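Local coordinates for beta-lactamase (Klebsiella pneumoniae, PDB 6K9T), which probably hydrolyses beta-lactam antibiotics to substituted beta-amino acids as a class C enzyme and is caught here with ring-opened cefotaxime bound, at residues 121-126 and 139-144; 193-198 and 228-233; 216-221 and 323-328. All coordinates share one frame; numbering follows the deposited sequence.

Contact 1 (121-126 and 139-144); sequences SGLQLF and AYLKAW. With CEF (CEFOTAXIME, C3' cleaved, open, bound form), chain B.
Leu123 lies against the indole of Trp144, and this apolar packing carries most of the contact. Its CD2 methyl stands over the ring face, 3.6 Å from the centroid of the five-membered ring and 14° off the normal, a CH-pi interaction. Trp144 holds CG anti to its backbone N (chi1 170°), which swings the indole toward the loop. The same Leu123 CD2 is 4.2 Å from CD2 of Leu141, three residues before Trp144 and still on the helix.

The indole edge meets backbone instead: Ser121 O comes in the ring plane, 3.5 Å from Trp144 CH2. Among the polar atoms, Leu123 N donates to Ser121 OG (3.1 Å, 168°), an ST turn that folds the chain just where it meets the indole. Farther along, Gln124 OE1 sits 3.0 Å from Tyr140 OH. Beyond it the segment runs on to the ligand, where Phe126 turns its ring edge to cefotaxime O4.

Segment 121-126 belongs to the loop between helix 113-117 and helix 134-143; the contact packs that loop against the end of the second helix. Leu123 and Leu141 both pack on Leu163 of helix 158-171, while Phe108 stacks on Trp144.

Contact 2 (193-198 and 228-233); sequences SYLKVP and YGIKTT. With CEF (CEFOTAXIME, C3' cleaved, open, bound form), chain B.
Lys231 curls back on itself to meet Leu195. Its side chain bends at chi2 (67°) and again at chi3 (65°), which brings NZ round to two main-chain carbonyls: Leu195 O across the contact at 2.9 Å and Gly229 O of its own segment at 2.8 Å. The ammonium approaches the Leu195 carbonyl from above, 40° out of its plane. Two carbonyl dipoles would help a buried, probably charged lysine. Its aliphatic part is used as well, with CB 3.9 Å from Val197 CG2.

Leu195 turns its CD2 branch inward to meet Ile230 CD1 at 3.7 Å. Thr232 holds OG1 anti to its backbone N, which brings it to 2.8 Å from Ser193 OG; Asp236 is the stronger partner of that serine hydroxyl. Tyr194 and Lys231 form a hydrogen-bonded antiparallel pair, Tyr194 N to Lys231 O and Lys231 N to Tyr194 O both measuring 2.9 Å. At the far end Tyr228 offers a ring face to the ligand, its CD1 3.4 Å from cefotaxime C11.

In the fold, strand 231-232 is the middle of a small three-stranded sheet, between 67-68 and 193-194. Helix 176-187 packs on the 193-198 side, its Glu181 accepting from the backbone N of Leu195 and Lys196, and Thr233 caps the start of helix 234-244.

Contact 3 (216-221 and 323-328); sequences VHVNME and GSTNGF. With CEF (CEFOTAXIME, C3' cleaved, open, bound form), chain B.
Val216 to Val218 run extended past Thr325 to Phe328, the tight beta-hairpin turn that joins strand 317-325 to strand 328-335 and is closed by Thr325 N to Phe328 O at 3.0 Å. The direct contact between the segments is thin and apolar. Val216 sets CG2 between its backbone N and carbonyl carbon, where it points at the turn and rests 3.8 Å from Gly327 CA, against bare backbone. Val218 CG2 is 4.4 Å from Thr325 CG2 and also reaches the ligand, 3.7 Å from cefotaxime C11. Glu68 ties the two segments together more firmly, since its carboxylate takes hydrogen bonds from Val218 N and Thr325 OG1.

Strand 317-325 borders the active site, and the opened cefotaxime lies along its end like an added antiparallel strand. Ser324 N donates to cefotaxime O3 (2.8 Å, 167°), consistent with an oxyanion hole shared with Ser71 N, while Ser324 O accepts from cefotaxime N2 at 3.1 Å. The hydroxyl of the same residue grips the carboxylate, Ser324 OG to cefotaxime O2 being 2.6 Å, and Arg355 hydrogen-bonds that OG as well. The turn itself takes the other end of the drug: cefotaxime N4, on the aminothiazole, donates to Asn326 OD1 at 2.9 Å with an angle of 165°.

In the fold
Contact 1 comes first along the chain and is complete before the other two begin; contacts 2 and 3 then alternate, in the order 193-198, 216-221, 228-233, 323-328. Contact 1 belongs to the helical side, its centre about 27 Å from that of contact 2 and 22 Å from that of contact 3. Contacts 2 and 3 have centres about 11 Å apart and touch, Tyr228 OH probably hydrogen-bonding Glu221 N while Met220 CE packs on Gly229. The residues leading into strand 231-232 thus meet loop 216-221, which lies on the hairpin turn between two inner strands of the large antiparallel sheet. All three meet cefotaxime, so the binding cleft lies between the helical side and the strands.

Contact 1 (121-126 and 139-144)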
loop_
_atom_site.group_PDB
_atom_site.type_symbol
_atom_site.label_atom_id
_atom_site.label_comp_id
_atom_site.label_asym_id
_atom_site.label_seq_id
_atom_site.Cartn_x
_atom_site.Cartn_y
_atom_site.Cartn_z
ATOM N N SER A 121 11.658 13.223 1.719
ATOM C CA SER A 121 11.843 14.548 1.103
ATOM C C SER A 121 11.495 15.715 2.006
ATOM O O SER A 121 12.139 16.772 1.867
ATOM C CB SER A 121 11.060 14.700 -0.205
ATOM O OG SER A 121 9.632 14.818 0.039
ATOM N N GLY A 122 10.564 15.490 2.925
ATOM C CA GLY A 122 10.033 16.592 3.734
ATOM C C GLY A 122 8.744 17.205 3.199
ATOM O O GLY A 122 8.188 18.089 3.889
ATOM N N LEU A 123 8.255 16.786 2.047
ATOM C CA LEU A 123 6.917 17.179 1.578
ATOM C C LEU A 123 5.869 16.758 2.604
ATOM O O LEU A 123 6.007 15.729 3.259
ATOM C CB LEU A 123 6.620 16.497 0.222
ATOM C CG LEU A 123 7.322 17.185 -0.937
ATOM C CD1 LEU A 123 7.294 16.227 -2.143
ATOM C CD2 LEU A 123 6.589 18.511 -1.312
ATOM N N GLN A 124 4.822 17.572 2.731
ATOM C CA GLN A 124 3.811 17.367 3.769
ATOM C C GLN A 124 2.900 16.200 3.434
ATOM O O GLN A 124 2.927 15.628 2.319
ATOM C CB GLN A 124 2.984 18.646 3.954
ATOM C CG GLN A 124 2.101 18.989 2.723
ATOM C CD GLN A 124 1.221 20.184 2.919
ATOM O OE1 GLN A 124 1.359 21.196 2.232
ATOM N NE2 GLN A 124 0.311 20.077 3.834
ATOM N N LEU A 125 2.124 15.771 4.408
ATOM C CA LEU A 125 1.235 14.636 4.193
ATOM C C LEU A 125 0.234 14.785 3.055
ATOM O O LEU A 125 0.135 13.934 2.184
ATOM C CB LEU A 125 0.502 14.365 5.498
ATOM C CG LEU A 125 -0.490 13.217 5.507
ATOM C CD1 LEU A 125 0.191 11.915 4.993
ATOM C CD2 LEU A 125 -0.958 13.023 6.946
ATOM N N PHE A 126 -0.562 15.853 3.079
ATOM C CA PHE A 126 -1.674 16.028 2.153
ATOM C C PHE A 126 -1.411 17.067 1.093
ATOM O O PHE A 126 -0.853 18.129 1.367
ATOM C CB PHE A 126 -2.950 16.395 2.938
ATOM C CG PHE A 126 -3.426 15.309 3.854
ATOM C CD1 PHE A 126 -3.779 14.080 3.320
ATOM C CD2 PHE A 126 -3.575 15.524 5.225
ATOM C CE1 PHE A 126 -4.228 13.069 4.132
ATOM C CE2 PHE A 126 -3.975 14.499 6.067
ATOM C CZ PHE A 126 -4.343 13.292 5.527
ATOM N N ALA A 139 3.582 24.969 -9.794
ATOM C CA ALA A 139 3.842 26.235 -9.133
ATOM C C ALA A 139 4.138 26.014 -7.647
ATOM O O ALA A 139 5.081 26.603 -7.103
ATOM C CB ALA A 139 2.668 27.215 -9.323
ATOM N N TYR A 140 3.363 25.130 -7.009
ATOM C CA TYR A 140 3.575 24.800 -5.619
ATOM C C TYR A 140 4.943 24.146 -5.417
ATOM O O TYR A 140 5.709 24.538 -4.546
ATOM C CB TYR A 140 2.455 23.850 -5.121
ATOM C CG TYR A 140 2.657 23.343 -3.708
ATOM C CD1 TYR A 140 2.371 24.117 -2.614
ATOM C CD2 TYR A 140 3.170 22.074 -3.496
ATOM C CE1 TYR A 140 2.597 23.660 -1.316
ATOM C CE2 TYR A 140 3.399 21.601 -2.199
ATOM C CZ TYR A 140 3.125 22.421 -1.137
ATOM O OH TYR A 140 3.347 21.998 0.147
ATOM N N LEU A 141 5.231 23.152 -6.225
ATOM C CA LEU A 141 6.519 22.442 -6.081
ATOM C C LEU A 141 7.726 23.367 -6.331
ATOM O O LEU A 141 8.752 23.259 -5.639
ATOM C CB LEU A 141 6.592 21.242 -7.023
ATOM C CG LEU A 141 5.535 20.179 -6.648
ATOM C CD1 LEU A 141 5.570 19.117 -7.720
ATOM C CD2 LEU A 141 5.736 19.532 -5.260
ATOM N N LYS A 142 7.629 24.280 -7.303
ATOM C CA LYS A 142 8.760 25.220 -7.562
ATOM C C LYS A 142 8.954 26.216 -6.412
ATOM O O LYS A 142 10.046 26.763 -6.244
ATOM C CB LYS A 142 8.511 26.032 -8.844
ATOM C CG LYS A 142 8.606 25.257 -10.147
ATOM C CD LYS A 142 8.239 26.186 -11.322
ATOM C CE LYS A 142 8.026 25.425 -12.628
ATOM N NZ LYS A 142 7.504 26.302 -13.748
ATOM N N ALA A 143 7.898 26.525 -5.681
ATOM C CA ALA A 143 7.981 27.452 -4.546
ATOM C C ALA A 143 8.348 26.793 -3.189
ATOM O O ALA A 143 8.619 27.446 -2.183
ATOM C CB ALA A 143 6.647 28.206 -4.426
ATOM N N TRP A 144 8.312 25.459 -3.159
ATOM C CA TRP A 144 8.413 24.695 -1.919
ATOM C C TRP A 144 9.831 24.610 -1.355
ATOM O O TRP A 144 10.797 24.524 -2.089
ATOM C CB TRP A 144 7.867 23.279 -2.204
ATOM C CG TRP A 144 8.108 22.305 -1.109
ATOM C CD1 TRP A 144 7.370 22.143 -0.008
ATOM C CD2 TRP A 144 9.163 21.332 -1.045
ATOM N NE1 TRP A 144 7.919 21.153 0.796
ATOM C CE2 TRP A 144 9.020 20.642 0.176
ATOM C CE3 TRP A 144 10.230 21.040 -1.861
ATOM C CZ2 TRP A 144 9.900 19.598 0.571
ATOM C CZ3 TRP A 144 11.102 20.004 -1.488
ATOM C CH2 TRP A 144 10.930 19.316 -0.258
HETATM S S1 CEF B . -3.104 9.526 5.145
HETATM C C1 CEF B . -2.423 9.351 6.688
HETATM C C2 CEF B . -3.247 8.507 7.706
HETATM C C3 CEF B . -3.070 8.459 9.078
HETATM C C4 CEF B . -4.105 7.342 6.938
HETATM C C5 CEF B . -4.933 6.313 7.660
HETATM O O1 CEF B . -5.647 6.596 8.674
HETATM O O2 CEF B . -4.846 5.147 7.203
HETATM N N1 CEF B . -4.069 7.155 5.484
HETATM C C6 CEF B . -3.151 7.925 4.685
HETATM C C7 CEF B . -3.660 7.681 3.224
HETATM C C8 CEF B . -3.394 6.243 3.046
HETATM O O3 CEF B . -4.271 5.390 3.202
HETATM N N2 CEF B . -5.057 7.906 3.134
HETATM C C9 CEF B . -5.477 9.174 2.706
HETATM O O4 CEF B . -4.645 10.005 2.384
HETATM C C10 CEF B . -6.953 9.425 2.716
HETATM N N3 CEF B . -7.674 9.692 1.680
HETATM O O5 CEF B . -7.133 9.807 0.463
HETATM C C11 CEF B . -8.247 9.782 -0.435
HETATM C C12 CEF B . -7.586 9.259 4.073
HETATM C C13 CEF B . -7.004 8.752 5.297
HETATM S S2 CEF B . -8.131 8.797 6.390
HETATM C C14 CEF B . -9.404 9.349 5.636
HETATM N N4 CEF B . -10.670 9.557 6.215
HETATM N N5 CEF B . -9.088 9.626 4.277
#

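Contact 2 (193-198 and 228-233)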
loop_
_atom_site.group_PDB
_atom_site.type_symbol
_atom_site.label_atom_id
_atom_site.label_comp_id
_atom_site.label_asym_id
_atom_site.label_seq_id
_atom_site.Cartn_x
_atom_site.Cartn_y
_atom_site.Cartn_z
ATOM N N SER A 193 -8.335 -5.639 -10.469
ATOM C CA SER A 193 -7.749 -4.503 -9.758
ATOM C C SER A 193 -7.763 -3.347 -10.715
ATOM O O SER A 193 -7.391 -3.513 -11.895
ATOM C CB SER A 193 -6.341 -4.799 -9.290
ATOM O OG SER A 193 -6.259 -5.983 -8.476
ATOM N N TYR A 194 -8.172 -2.183 -10.230
ATOM C CA TYR A 194 -8.378 -1.029 -11.120
ATOM C C TYR A 194 -8.033 0.269 -10.483
ATOM O O TYR A 194 -8.210 0.431 -9.282
ATOM C CB TYR A 194 -9.854 -0.931 -11.521
ATOM C CG TYR A 194 -10.490 -2.211 -11.999
ATOM C CD1 TYR A 194 -10.310 -2.604 -13.305
ATOM C CD2 TYR A 194 -11.223 -3.037 -11.132
ATOM C CE1 TYR A 194 -10.876 -3.790 -13.774
ATOM C CE2 TYR A 194 -11.788 -4.219 -11.585
ATOM C CZ TYR A 194 -11.592 -4.572 -12.921
ATOM O OH TYR A 194 -12.170 -5.740 -13.373
ATOM N N LEU A 195 -7.685 1.276 -11.302
ATOM C CA LEU A 195 -7.729 2.657 -10.834
ATOM C C LEU A 195 -9.089 3.278 -11.180
ATOM O O LEU A 195 -9.569 4.150 -10.475
ATOM C CB LEU A 195 -6.585 3.515 -11.495
ATOM C CG LEU A 195 -5.173 3.102 -11.071
ATOM C CD1 LEU A 195 -4.159 3.787 -12.015
ATOM C CD2 LEU A 195 -4.943 3.561 -9.631
ATOM N N LYS A 196 -9.680 2.833 -12.288
ATOM C CA LYS A 196 -11.025 3.235 -12.726
ATOM C C LYS A 196 -11.860 1.983 -12.918
ATOM O O LYS A 196 -11.540 1.163 -13.766
ATOM C CB LYS A 196 -10.975 3.999 -14.043
ATOM C CG LYS A 196 -10.618 5.485 -14.003
ATOM C CD LYS A 196 -10.493 6.011 -15.459
ATOM C CE LYS A 196 -10.478 7.531 -15.528
ATOM N NZ LYS A 196 -11.823 8.086 -15.888
ATOM N N VAL A 197 -12.887 1.794 -12.082
ATOM C CA VAL A 197 -13.694 0.578 -12.132
ATOM C C VAL A 197 -14.589 0.632 -13.386
ATOM O O VAL A 197 -15.275 1.627 -13.593
ATOM C CB VAL A 197 -14.542 0.386 -10.859
ATOM C CG1 VAL A 197 -15.424 -0.846 -11.000
ATOM C CG2 VAL A 197 -13.603 0.223 -9.621
ATOM N N PRO A 198 -14.498 -0.399 -14.235
ATOM C CA PRO A 198 -15.316 -0.436 -15.466
ATOM C C PRO A 198 -16.754 -0.782 -15.208
ATOM O O PRO A 198 -17.146 -1.245 -14.129
ATOM C CB PRO A 198 -14.641 -1.530 -16.297
ATOM C CG PRO A 198 -14.051 -2.495 -15.222
ATOM C CD PRO A 198 -13.591 -1.552 -14.127
ATOM N N TYR A 228 -3.574 6.781 -3.549
ATOM C CA TYR A 228 -4.736 6.190 -2.897
ATOM C C TYR A 228 -5.756 5.658 -3.894
ATOM O O TYR A 228 -6.898 5.418 -3.479
ATOM C CB TYR A 228 -5.404 7.206 -1.903
ATOM C CG TYR A 228 -5.793 8.545 -2.548
ATOM C CD1 TYR A 228 -6.933 8.655 -3.346
ATOM C CD2 TYR A 228 -5.006 9.693 -2.348
ATOM C CE1 TYR A 228 -7.288 9.892 -3.956
ATOM C CE2 TYR A 228 -5.341 10.901 -2.957
ATOM C CZ TYR A 228 -6.472 10.977 -3.759
ATOM O OH TYR A 228 -6.814 12.171 -4.413
ATOM N N GLY A 229 -5.381 5.417 -5.156
ATOM C CA GLY A 229 -6.428 5.164 -6.188
ATOM C C GLY A 229 -6.888 3.721 -6.436
ATOM O O GLY A 229 -7.832 3.531 -7.210
ATOM N N ILE A 230 -6.240 2.717 -5.877
ATOM C CA ILE A 230 -6.508 1.328 -6.285
ATOM C C ILE A 230 -7.781 0.781 -5.646
ATOM O O ILE A 230 -8.051 0.989 -4.439
ATOM C CB ILE A 230 -5.343 0.423 -5.936
ATOM C CG1 ILE A 230 -4.151 0.837 -6.789
ATOM C CG2 ILE A 230 -5.648 -1.101 -6.140
ATOM C CD1 ILE A 230 -4.258 0.211 -8.236
ATOM N N LYS A 231 -8.611 0.118 -6.468
ATOM C CA LYS A 231 -9.775 -0.688 -6.017
ATOM C C LYS A 231 -9.458 -2.102 -6.395
ATOM O O LYS A 231 -9.055 -2.363 -7.523
ATOM C CB LYS A 231 -11.067 -0.254 -6.721
ATOM C CG LYS A 231 -11.730 0.953 -6.175
ATOM C CD LYS A 231 -11.035 2.192 -6.321
ATOM C CE LYS A 231 -10.859 2.661 -7.691
ATOM N NZ LYS A 231 -10.507 4.239 -7.776
ATOM N N THR A 232 -9.645 -3.070 -5.485
ATOM C CA THR A 232 -9.270 -4.450 -5.788
ATOM C C THR A 232 -10.020 -5.450 -4.939
ATOM O O THR A 232 -10.694 -5.070 -3.982
ATOM C CB THR A 232 -7.748 -4.648 -5.523
ATOM O OG1 THR A 232 -7.267 -5.947 -5.916
ATOM C CG2 THR A 232 -7.440 -4.376 -4.131
ATOM N N THR A 233 -9.942 -6.709 -5.322
ATOM C CA THR A 233 -10.484 -7.814 -4.485
ATOM C C THR A 233 -9.399 -8.310 -3.525
ATOM O O THR A 233 -8.183 -8.119 -3.738
ATOM C CB THR A 233 -10.928 -8.990 -5.340
ATOM O OG1 THR A 233 -9.787 -9.525 -6.027
ATOM C CG2 THR A 233 -11.982 -8.552 -6.355
HETATM S S1 CEF B . -3.104 9.526 5.145
HETATM C C1 CEF B . -2.423 9.351 6.688
HETATM C C2 CEF B . -3.247 8.507 7.706
HETATM C C3 CEF B . -3.070 8.459 9.078
HETATM C C4 CEF B . -4.105 7.342 6.938
HETATM C C5 CEF B . -4.933 6.313 7.660
HETATM O O1 CEF B . -5.647 6.596 8.674
HETATM O O2 CEF B . -4.846 5.147 7.203
HETATM N N1 CEF B . -4.069 7.155 5.484
HETATM C C6 CEF B . -3.151 7.925 4.685
HETATM C C7 CEF B . -3.660 7.681 3.224
HETATM C C8 CEF B . -3.394 6.243 3.046
HETATM O O3 CEF B . -4.271 5.390 3.202
HETATM N N2 CEF B . -5.057 7.906 3.134
HETATM C C9 CEF B . -5.477 9.174 2.706
HETATM O O4 CEF B . -4.645 10.005 2.384
HETATM C C10 CEF B . -6.953 9.425 2.716
HETATM N N3 CEF B . -7.674 9.692 1.680
HETATM O O5 CEF B . -7.133 9.807 0.463
HETATM C C11 CEF B . -8.247 9.782 -0.435
HETATM C C12 CEF B . -7.586 9.259 4.073
HETATM C C13 CEF B . -7.004 8.752 5.297
HETATM S S2 CEF B . -8.131 8.797 6.390
HETATM C C14 CEF B . -9.404 9.349 5.636
HETATM N N4 CEF B . -10.670 9.557 6.215
HETATM N N5 CEF B . -9.088 9.626 4.277
#

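Contact 3 (216-221 and 323-328)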
loop_
_atom_site.group_PDB
_atom_site.type_symbol
_atom_site.label_atom_id
_atom_site.label_comp_id
_atom_site.label_asym_id
_atom_site.label_seq_id
_atom_site.Cartn_x
_atom_site.Cartn_y
_atom_site.Cartn_z
ATOM N N VAL A 216 -20.156 6.078 0.610
ATOM C CA VAL A 216 -19.216 6.971 -0.089
ATOM C C VAL A 216 -18.219 6.181 -0.905
ATOM O O VAL A 216 -17.869 5.041 -0.570
ATOM C CB VAL A 216 -18.424 7.910 0.873
ATOM C CG1 VAL A 216 -19.382 8.964 1.459
ATOM C CG2 VAL A 216 -17.637 7.146 1.977
ATOM N N HIS A 217 -17.760 6.795 -2.003
ATOM C CA HIS A 217 -16.634 6.350 -2.804
ATOM C C HIS A 217 -15.586 7.435 -2.883
ATOM O O HIS A 217 -15.942 8.647 -2.854
ATOM C CB HIS A 217 -17.115 5.999 -4.206
ATOM C CG HIS A 217 -17.743 4.654 -4.306
ATOM N ND1 HIS A 217 -18.624 4.316 -5.312
ATOM C CD2 HIS A 217 -17.597 3.540 -3.537
ATOM C CE1 HIS A 217 -18.991 3.055 -5.160
ATOM N NE2 HIS A 217 -18.386 2.563 -4.087
ATOM N N VAL A 218 -14.314 7.034 -3.026
ATOM C CA VAL A 218 -13.245 8.014 -3.025
ATOM C C VAL A 218 -13.329 8.947 -4.234
ATOM O O VAL A 218 -13.633 8.528 -5.352
ATOM C CB VAL A 218 -11.860 7.292 -2.944
ATOM C CG1 VAL A 218 -11.627 6.411 -4.149
ATOM C CG2 VAL A 218 -10.727 8.313 -2.688
ATOM N N ASN A 219 -13.028 10.215 -3.939
ATOM C CA ASN A 219 -12.941 11.249 -4.961
ATOM C C ASN A 219 -11.494 11.343 -5.435
ATOM O O ASN A 219 -10.581 11.652 -4.667
ATOM C CB ASN A 219 -13.422 12.581 -4.394
ATOM C CG ASN A 219 -13.640 13.614 -5.449
ATOM O OD1 ASN A 219 -13.311 13.409 -6.614
ATOM N ND2 ASN A 219 -14.200 14.759 -5.048
ATOM N N MET A 220 -11.283 10.966 -6.682
ATOM C CA MET A 220 -9.918 10.995 -7.257
ATOM C C MET A 220 -9.461 12.374 -7.706
ATOM O O MET A 220 -10.011 12.922 -8.667
ATOM C CB MET A 220 -9.824 10.046 -8.422
ATOM C CG MET A 220 -10.190 8.601 -8.040
ATOM S SD MET A 220 -9.163 7.926 -6.698
ATOM C CE MET A 220 -7.478 8.313 -7.263
ATOM N N GLU A 221 -8.482 12.928 -6.996
ATOM C CA GLU A 221 -7.920 14.238 -7.320
ATOM C C GLU A 221 -6.488 14.101 -7.858
ATOM O O GLU A 221 -6.026 12.977 -8.074
ATOM C CB GLU A 221 -7.982 15.132 -6.074
ATOM C CG GLU A 221 -9.452 15.317 -5.608
ATOM C CD GLU A 221 -9.705 16.674 -4.974
ATOM O OE1 GLU A 221 -8.838 17.579 -5.109
ATOM O OE2 GLU A 221 -10.781 16.850 -4.356
ATOM N N GLY A 323 -3.838 1.043 4.693
ATOM C CA GLY A 323 -4.429 2.058 3.830
ATOM C C GLY A 323 -5.807 2.390 4.327
ATOM O O GLY A 323 -6.537 1.551 4.862
ATOM N N SER A 324 -6.240 3.620 4.105
ATOM C CA SER A 324 -7.603 4.040 4.482
ATOM C C SER A 324 -8.115 5.078 3.516
ATOM O O SER A 324 -7.336 5.821 2.926
ATOM C CB SER A 324 -7.663 4.635 5.870
ATOM O OG SER A 324 -7.055 3.750 6.837
ATOM N N THR A 325 -9.426 5.114 3.351
ATOM C CA THR A 325 -10.101 6.253 2.714
ATOM C C THR A 325 -11.241 6.643 3.605
ATOM O O THR A 325 -11.421 6.055 4.657
ATOM C CB THR A 325 -10.627 5.915 1.357
ATOM O OG1 THR A 325 -11.637 4.896 1.448
ATOM C CG2 THR A 325 -9.492 5.407 0.433
ATOM N N ASN A 326 -12.034 7.629 3.185
ATOM C CA ASN A 326 -13.182 8.016 4.011
ATOM C C ASN A 326 -14.122 6.894 4.382
ATOM O O ASN A 326 -14.699 6.902 5.470
ATOM C CB ASN A 326 -13.987 9.106 3.287
ATOM C CG ASN A 326 -13.334 10.431 3.352
ATOM O OD1 ASN A 326 -12.517 10.705 4.235
ATOM N ND2 ASN A 326 -13.733 11.308 2.434
ATOM N N GLY A 327 -14.223 5.900 3.529
ATOM C CA GLY A 327 -15.194 4.818 3.747
ATOM C C GLY A 327 -14.561 3.450 3.961
ATOM O O GLY A 327 -15.308 2.507 4.106
ATOM N N PHE A 328 -13.217 3.351 3.919
ATOM C CA PHE A 328 -12.610 2.017 3.871
ATOM C C PHE A 328 -11.356 1.900 4.750
ATOM O O PHE A 328 -10.641 2.902 4.986
ATOM C CB PHE A 328 -12.188 1.635 2.433
ATOM C CG PHE A 328 -13.358 1.403 1.502
ATOM C CD1 PHE A 328 -13.967 2.468 0.847
ATOM C CD2 PHE A 328 -13.751 0.088 1.166
ATOM C CE1 PHE A 328 -14.982 2.190 -0.099
ATOM C CE2 PHE A 328 -14.789 -0.136 0.264
ATOM C CZ PHE A 328 -15.367 0.929 -0.351
HETATM S S1 CEF B . -3.104 9.526 5.145
HETATM C C1 CEF B . -2.423 9.351 6.688
HETATM C C2 CEF B . -3.247 8.507 7.706
HETATM C C3 CEF B . -3.070 8.459 9.078
HETATM C C4 CEF B . -4.105 7.342 6.938
HETATM C C5 CEF B . -4.933 6.313 7.660
HETATM O O1 CEF B . -5.647 6.596 8.674
HETATM O O2 CEF B . -4.846 5.147 7.203
HETATM N N1 CEF B . -4.069 7.155 5.484
HETATM C C6 CEF B . -3.151 7.925 4.685
HETATM C C7 CEF B . -3.660 7.681 3.224
HETATM C C8 CEF B . -3.394 6.243 3.046
HETATM O O3 CEF B . -4.271 5.390 3.202
HETATM N N2 CEF B . -5.057 7.906 3.134
HETATM C C9 CEF B . -5.477 9.174 2.706
HETATM O O4 CEF B . -4.645 10.005 2.384
HETATM C C10 CEF B . -6.953 9.425 2.716
HETATM N N3 CEF B . -7.674 9.692 1.680
HETATM O O5 CEF B . -7.133 9.807 0.463
HETATM C C11 CEF B . -8.247 9.782 -0.435
HETATM C C12 CEF B . -7.586 9.259 4.073
HETATM C C13 CEF B . -7.004 8.752 5.297
HETATM S S2 CEF B . -8.131 8.797 6.390
HETATM C C14 CEF B . -9.404 9.349 5.636
HETATM N N4 CEF B . -10.670 9.557 6.215
HETATM N N5 CEF B . -9.088 9.626 4.277
#